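Local coordinates for protein elongation factor G (PDB 2DY1) that binds GTP and magnesium and probably acts as a GTPase elongation factor in bacterial protein synthesis, at residues A[382-387]-A[450-455]; A[576-581]-A[615-620]. All blocks are in the same frame, centred on the assembly; numbering follows the deposited sequence.

Contact 1 of 2, residues A[382-387]-A[450-455]; sequences NVPVAL and SVPKVP
Ala386 and Ser450 pair through their backbones as an antiparallel, hydrogen-bonded pair. Ala386 N donates to Ser450 O at 2.9 Å, nearly straight at 168°. Ser450 N returns a bond to Ala386 O, also 2.9 Å. The side chains of the pair share one face of the sheet, and there Ala386 CB packs on Ser450 OG at 3.4 Å. Ser450 chi1 is 67°, which sets OG between the backbone N and the carbonyl carbon and brings it beside the alanine methyl. The hydroxyl finds its polar partner in His388 NE2, two residues beyond Ala386 on the same strand.

Pro452 makes the other half of the contact. It lays its ring against strand 383-389, and CG and CD do the touching. Both Pro452 CG and CD lie 3.6 Å from Pro384 O, and CG is 3.9 Å from Val385 CA. Against the Pro384 side chain the packing is looser, with Pro384 CB 4.2 Å from Pro452 CG. The two proline side chains cross at about a right angle.

Residues around the contact back these groups. Val385 bonds through its backbone to Leu425 of strand 423-427, and its side chain packs on Phe449 and on Leu433 of helix 430-442. Leu424 touches both Ala386 and Pro452. Just after Pro452, the chain is held where Lys453 N donates a hydrogen bond to Glu422 OE1.

Strand 447-450 is an outermost strand of this four-stranded antiparallel sheet of domain III, paired with strand 383-389. Two backbone bonds hold its last residue. Beyond it, a proline ring continues the contact by van der Waals packing as the chain leaves the sheet for strand 457-460.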
loop_
_atom_site.group_PDB
_atom_site.type_symbol
_atom_site.label_atom_id
_atom_site.label_comp_id
_atom_site.label_asym_id
_atom_site.label_seq_id
_atom_site.Cartn_x
_atom_site.Cartn_y
_atom_site.Cartn_z
ATOM N N ASN A 382 -7.110 -1.227 -4.803
ATOM C CA ASN A 382 -7.967 -1.950 -5.735
ATOM C C ASN A 382 -9.312 -2.384 -5.199
ATOM O O ASN A 382 -10.017 -3.121 -5.887
ATOM C CB ASN A 382 -7.221 -3.182 -6.220
ATOM C CG ASN A 382 -6.958 -4.172 -5.099
ATOM O OD1 ASN A 382 -6.520 -3.793 -4.004
ATOM N ND2 ASN A 382 -7.222 -5.444 -5.363
ATOM N N VAL A 383 -9.659 -1.955 -3.988
ATOM C CA VAL A 383 -10.945 -2.336 -3.384
ATOM C C VAL A 383 -11.823 -1.109 -3.309
ATOM O O VAL A 383 -11.569 -0.191 -2.526
ATOM C CB VAL A 383 -10.759 -2.898 -1.963
ATOM C CG1 VAL A 383 -12.114 -3.294 -1.391
ATOM C CG2 VAL A 383 -9.823 -4.097 -2.001
ATOM N N PRO A 384 -12.891 -1.084 -4.113
ATOM C CA PRO A 384 -13.767 0.079 -4.108
ATOM C C PRO A 384 -15.057 -0.047 -3.327
ATOM O O PRO A 384 -15.649 -1.119 -3.260
ATOM C CB PRO A 384 -14.066 0.254 -5.583
ATOM C CG PRO A 384 -14.292 -1.180 -5.997
ATOM C CD PRO A 384 -13.221 -1.976 -5.246
ATOM N N VAL A 385 -15.461 1.065 -2.733
ATOM C CA VAL A 385 -16.757 1.146 -2.064
ATOM C C VAL A 385 -17.342 2.502 -2.443
ATOM O O VAL A 385 -16.610 3.448 -2.713
ATOM C CB VAL A 385 -16.684 1.052 -0.498
ATOM C CG1 VAL A 385 -16.238 -0.343 -0.065
ATOM C CG2 VAL A 385 -15.766 2.114 0.065
ATOM N N ALA A 386 -18.671 2.606 -2.513
ATOM C CA ALA A 386 -19.282 3.897 -2.789
ATOM C C ALA A 386 -19.535 4.507 -1.410
ATOM O O ALA A 386 -19.968 3.809 -0.498
ATOM C CB ALA A 386 -20.602 3.716 -3.551
ATOM N N LEU A 387 -19.229 5.797 -1.263
ATOM C CA LEU A 387 -19.365 6.522 0.002
ATOM C C LEU A 387 -20.638 7.331 0.096
ATOM O O LEU A 387 -21.014 8.004 -0.864
ATOM C CB LEU A 387 -18.222 7.524 0.182
ATOM C CG LEU A 387 -16.768 7.194 0.462
ATOM C CD1 LEU A 387 -16.127 8.424 1.126
ATOM C CD2 LEU A 387 -16.674 6.021 1.375
ATOM N N SER A 450 -21.225 1.344 0.494
ATOM C CA SER A 450 -22.113 0.417 -0.200
ATOM C C SER A 450 -21.326 -0.220 -1.351
ATOM O O SER A 450 -20.243 0.249 -1.719
ATOM C CB SER A 450 -23.353 1.131 -0.746
ATOM O OG SER A 450 -23.020 2.041 -1.773
ATOM N N VAL A 451 -21.842 -1.313 -1.903
ATOM C CA VAL A 451 -21.181 -1.951 -3.024
ATOM C C VAL A 451 -21.417 -1.015 -4.208
ATOM O O VAL A 451 -22.551 -0.588 -4.455
ATOM C CB VAL A 451 -21.813 -3.320 -3.346
ATOM C CG1 VAL A 451 -21.145 -3.927 -4.568
ATOM C CG2 VAL A 451 -21.676 -4.258 -2.142
ATOM N N PRO A 452 -20.356 -0.675 -4.957
ATOM C CA PRO A 452 -20.534 0.223 -6.105
ATOM C C PRO A 452 -21.508 -0.329 -7.136
ATOM O O PRO A 452 -21.600 -1.544 -7.335
ATOM C CB PRO A 452 -19.127 0.318 -6.706
ATOM C CG PRO A 452 -18.216 0.096 -5.497
ATOM C CD PRO A 452 -18.938 -1.025 -4.761
ATOM N N LYS A 453 -22.204 0.582 -7.802
ATOM C CA LYS A 453 -23.126 0.213 -8.872
ATOM C C LYS A 453 -22.290 -0.258 -10.061
ATOM O O LYS A 453 -21.205 0.262 -10.305
ATOM C CB LYS A 453 -23.955 1.425 -9.278
ATOM C CG LYS A 453 -24.928 1.870 -8.218
ATOM C CD LYS A 453 -25.654 3.113 -8.661
ATOM C CE LYS A 453 -26.665 3.562 -7.626
ATOM N NZ LYS A 453 -27.353 4.804 -8.075
ATOM N N VAL A 454 -22.793 -1.244 -10.798
ATOM C CA VAL A 454 -22.076 -1.769 -11.953
ATOM C C VAL A 454 -22.313 -0.868 -13.156
ATOM O O VAL A 454 -23.438 -0.449 -13.420
ATOM C CB VAL A 454 -22.548 -3.198 -12.300
ATOM C CG1 VAL A 454 -21.910 -3.674 -13.597
ATOM C CG2 VAL A 454 -22.178 -4.145 -11.166
ATOM N N PRO A 455 -21.245 -0.541 -13.888
ATOM C CA PRO A 455 -21.394 0.320 -15.064
ATOM C C PRO A 455 -21.869 -0.456 -16.295
ATOM O O PRO A 455 -21.092 -0.735 -17.214
ATOM C CB PRO A 455 -19.997 0.910 -15.232
ATOM C CG PRO A 455 -19.123 -0.219 -14.786
ATOM C CD PRO A 455 -19.824 -0.716 -13.542
#

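Contact 2 of 2, residues A[576-581]-A[615-620]; sequences YRLKVL and AEVPLA
Tyr576 meets Leu619 with the face of its ring. Tyr576 CB lies 3.9 Å from Val617 O. Chi1 of -81° puts CG beside the backbone N and anti to the carbonyl carbon. From there the ring runs alongside Leu619, and the two side chains point the same way. CD1 and CE1 both rest on Leu619 CB, with CD1 3.6 Å from it. Further out, Leu619 CD1 sits over the face in a CH-pi contact, 3.8 Å from the Tyr576 ring centroid. It is shifted toward the rim, and CE1 and CZ are its nearest ring atoms. At the tip, Tyr576 OH is 4.1 Å from Leu619 CD2.

The backbones form an antiparallel pairing, strongly twisted, with 126° between the strand directions. Tyr576 and Val617 exchange two bonds, and Tyr576 N to Val617 O is almost straight at 174°. Leu578 and Ala615 exchange two more, with Leu578 N 2.7 Å from Ala615 O. Between them lies the non-hydrogen-bonded pair Arg577 and Glu616. Here Glu616 CA makes a CA-H...O contact of 3.2 Å with Tyr576 O. On the face shared with Tyr576, Leu578 CB packs against Val617 CG1 at 3.9 Å.

These strands belong to the antiparallel sheet of the C-terminal domain. Strand 569-583 lies between strands 610-618 and 638-648 here. Arg577 bonds through its backbone to Glu642, and Leu578 packs on Leu641. On the far side of strand 610-618, Glu616 bonds through its backbone to Arg600 of strand 600-607.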
loop_
_atom_site.group_PDB
_atom_site.type_symbol
_atom_site.label_atom_id
_atom_site.label_comp_id
_atom_site.label_asym_id
_atom_site.label_seq_id
_atom_site.Cartn_x
_atom_site.Cartn_y
_atom_site.Cartn_z
ATOM N N TYR A 576 -14.683 -9.478 -15.954
ATOM C CA TYR A 576 -13.326 -9.333 -15.448
ATOM C C TYR A 576 -12.552 -10.645 -15.459
ATOM O O TYR A 576 -13.144 -11.731 -15.437
ATOM C CB TYR A 576 -13.354 -8.790 -14.005
ATOM C CG TYR A 576 -13.530 -7.285 -13.906
ATOM C CD1 TYR A 576 -14.628 -6.648 -14.490
ATOM C CD2 TYR A 576 -12.565 -6.493 -13.273
ATOM C CE1 TYR A 576 -14.750 -5.251 -14.455
ATOM C CE2 TYR A 576 -12.677 -5.108 -13.229
ATOM C CZ TYR A 576 -13.772 -4.494 -13.829
ATOM O OH TYR A 576 -13.858 -3.122 -13.833
ATOM N N ARG A 577 -11.230 -10.534 -15.542
ATOM C CA ARG A 577 -10.372 -11.708 -15.457
ATOM C C ARG A 577 -10.058 -11.868 -13.976
ATOM O O ARG A 577 -9.601 -10.911 -13.351
ATOM C CB ARG A 577 -9.093 -11.570 -16.322
ATOM C CG ARG A 577 -8.430 -10.190 -16.535
ATOM C CD ARG A 577 -7.101 -10.388 -17.289
ATOM N NE ARG A 577 -6.526 -9.254 -18.030
ATOM C CZ ARG A 577 -7.092 -8.651 -19.073
ATOM N NH1 ARG A 577 -8.276 -9.048 -19.513
ATOM N NH2 ARG A 577 -6.447 -7.682 -19.710
ATOM N N LEU A 578 -10.364 -13.037 -13.418
ATOM C CA LEU A 578 -10.148 -13.283 -11.999
ATOM C C LEU A 578 -9.135 -14.395 -11.761
ATOM O O LEU A 578 -9.321 -15.529 -12.209
ATOM C CB LEU A 578 -11.487 -13.632 -11.330
ATOM C CG LEU A 578 -11.677 -13.803 -9.810
ATOM C CD1 LEU A 578 -12.001 -15.252 -9.504
ATOM C CD2 LEU A 578 -10.453 -13.341 -9.040
ATOM N N LYS A 579 -8.062 -14.059 -11.050
ATOM C CA LYS A 579 -7.021 -15.025 -10.718
ATOM C C LYS A 579 -7.127 -15.310 -9.227
ATOM O O LYS A 579 -7.127 -14.386 -8.417
ATOM C CB LYS A 579 -5.640 -14.451 -11.037
ATOM C CG LYS A 579 -5.408 -14.177 -12.516
ATOM C CD LYS A 579 -4.005 -13.640 -12.774
ATOM C CE LYS A 579 -3.748 -13.461 -14.267
ATOM N NZ LYS A 579 -2.372 -12.957 -14.543
ATOM N N VAL A 580 -7.232 -16.583 -8.867
ATOM C CA VAL A 580 -7.340 -16.950 -7.462
ATOM C C VAL A 580 -6.290 -17.980 -7.061
ATOM O O VAL A 580 -6.165 -19.032 -7.687
ATOM C CB VAL A 580 -8.749 -17.519 -7.133
ATOM C CG1 VAL A 580 -8.822 -17.923 -5.666
ATOM C CG2 VAL A 580 -9.809 -16.482 -7.433
ATOM N N LEU A 581 -5.527 -17.657 -6.021
ATOM C CA LEU A 581 -4.499 -18.551 -5.505
ATOM C C LEU A 581 -5.108 -19.163 -4.250
ATOM O O LEU A 581 -5.497 -18.440 -3.331
ATOM C CB LEU A 581 -3.235 -17.758 -5.148
ATOM C CG LEU A 581 -1.933 -18.513 -4.859
ATOM C CD1 LEU A 581 -2.124 -19.446 -3.683
ATOM C CD2 LEU A 581 -1.498 -19.290 -6.091
ATOM N N ALA A 615 -9.990 -17.403 -14.218
ATOM C CA ALA A 615 -11.375 -17.390 -14.641
ATOM C C ALA A 615 -11.814 -16.022 -15.139
ATOM O O ALA A 615 -11.091 -15.037 -15.010
ATOM C CB ALA A 615 -12.270 -17.829 -13.487
ATOM N N GLU A 616 -12.997 -15.994 -15.742
ATOM C CA GLU A 616 -13.610 -14.764 -16.218
ATOM C C GLU A 616 -14.930 -14.775 -15.479
ATOM O O GLU A 616 -15.590 -15.811 -15.391
ATOM C CB GLU A 616 -13.847 -14.783 -17.732
ATOM C CG GLU A 616 -12.611 -14.467 -18.557
ATOM C CD GLU A 616 -12.946 -14.031 -19.977
ATOM O OE1 GLU A 616 -14.107 -14.219 -20.405
ATOM O OE2 GLU A 616 -12.041 -13.505 -20.665
ATOM N N VAL A 617 -15.313 -13.631 -14.931
ATOM C CA VAL A 617 -16.536 -13.547 -14.159
ATOM C C VAL A 617 -17.126 -12.152 -14.273
ATOM O O VAL A 617 -16.394 -11.175 -14.411
ATOM C CB VAL A 617 -16.236 -13.846 -12.668
ATOM C CG1 VAL A 617 -15.183 -12.866 -12.153
ATOM C CG2 VAL A 617 -17.506 -13.746 -11.835
ATOM N N PRO A 618 -18.461 -12.041 -14.229
ATOM C CA PRO A 618 -19.107 -10.733 -14.324
ATOM C C PRO A 618 -18.709 -9.892 -13.116
ATOM O O PRO A 618 -18.739 -10.387 -11.988
ATOM C CB PRO A 618 -20.589 -11.072 -14.284
ATOM C CG PRO A 618 -20.645 -12.437 -14.871
ATOM C CD PRO A 618 -19.468 -13.117 -14.237
ATOM N N LEU A 619 -18.345 -8.634 -13.341
ATOM C CA LEU A 619 -17.965 -7.766 -12.231
ATOM C C LEU A 619 -19.069 -7.748 -11.177
ATOM O O LEU A 619 -18.803 -7.673 -9.978
ATOM C CB LEU A 619 -17.731 -6.336 -12.729
ATOM C CG LEU A 619 -17.494 -5.290 -11.637
ATOM C CD1 LEU A 619 -16.107 -5.526 -11.029
ATOM C CD2 LEU A 619 -17.593 -3.890 -12.228
ATOM N N ALA A 620 -20.311 -7.824 -11.636
ATOM C CA ALA A 620 -21.468 -7.779 -10.760
ATOM C C ALA A 620 -21.532 -8.950 -9.788
ATOM O O ALA A 620 -22.276 -8.904 -8.815
ATOM C CB ALA A 620 -22.744 -7.737 -11.597
#

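How the contacts relate
From the N terminus, the chain passes the GTP-binding domain and domain 2 before it reaches 382-387. Contact 1 closes a loop of 62 residues of domain III, with helices 392-408 and 430-442. The chain then runs to strand 457-460, which pairs with 569-583. Contact 2 closes a later, shorter loop of 33 residues within the C-terminal domain. The two loops are in series, so they neither nest nor cross. The centres of contact 1 and contact 2 are about 16 Å apart, yet they touch. Val454 CG2 packs on Ala620 CB at 3.7 Å, and Pro455 CD lies 4.1 Å from Leu619 CD2. The segment after Ser450 therefore packs against Leu619 and Ala620, just after strand 610-618.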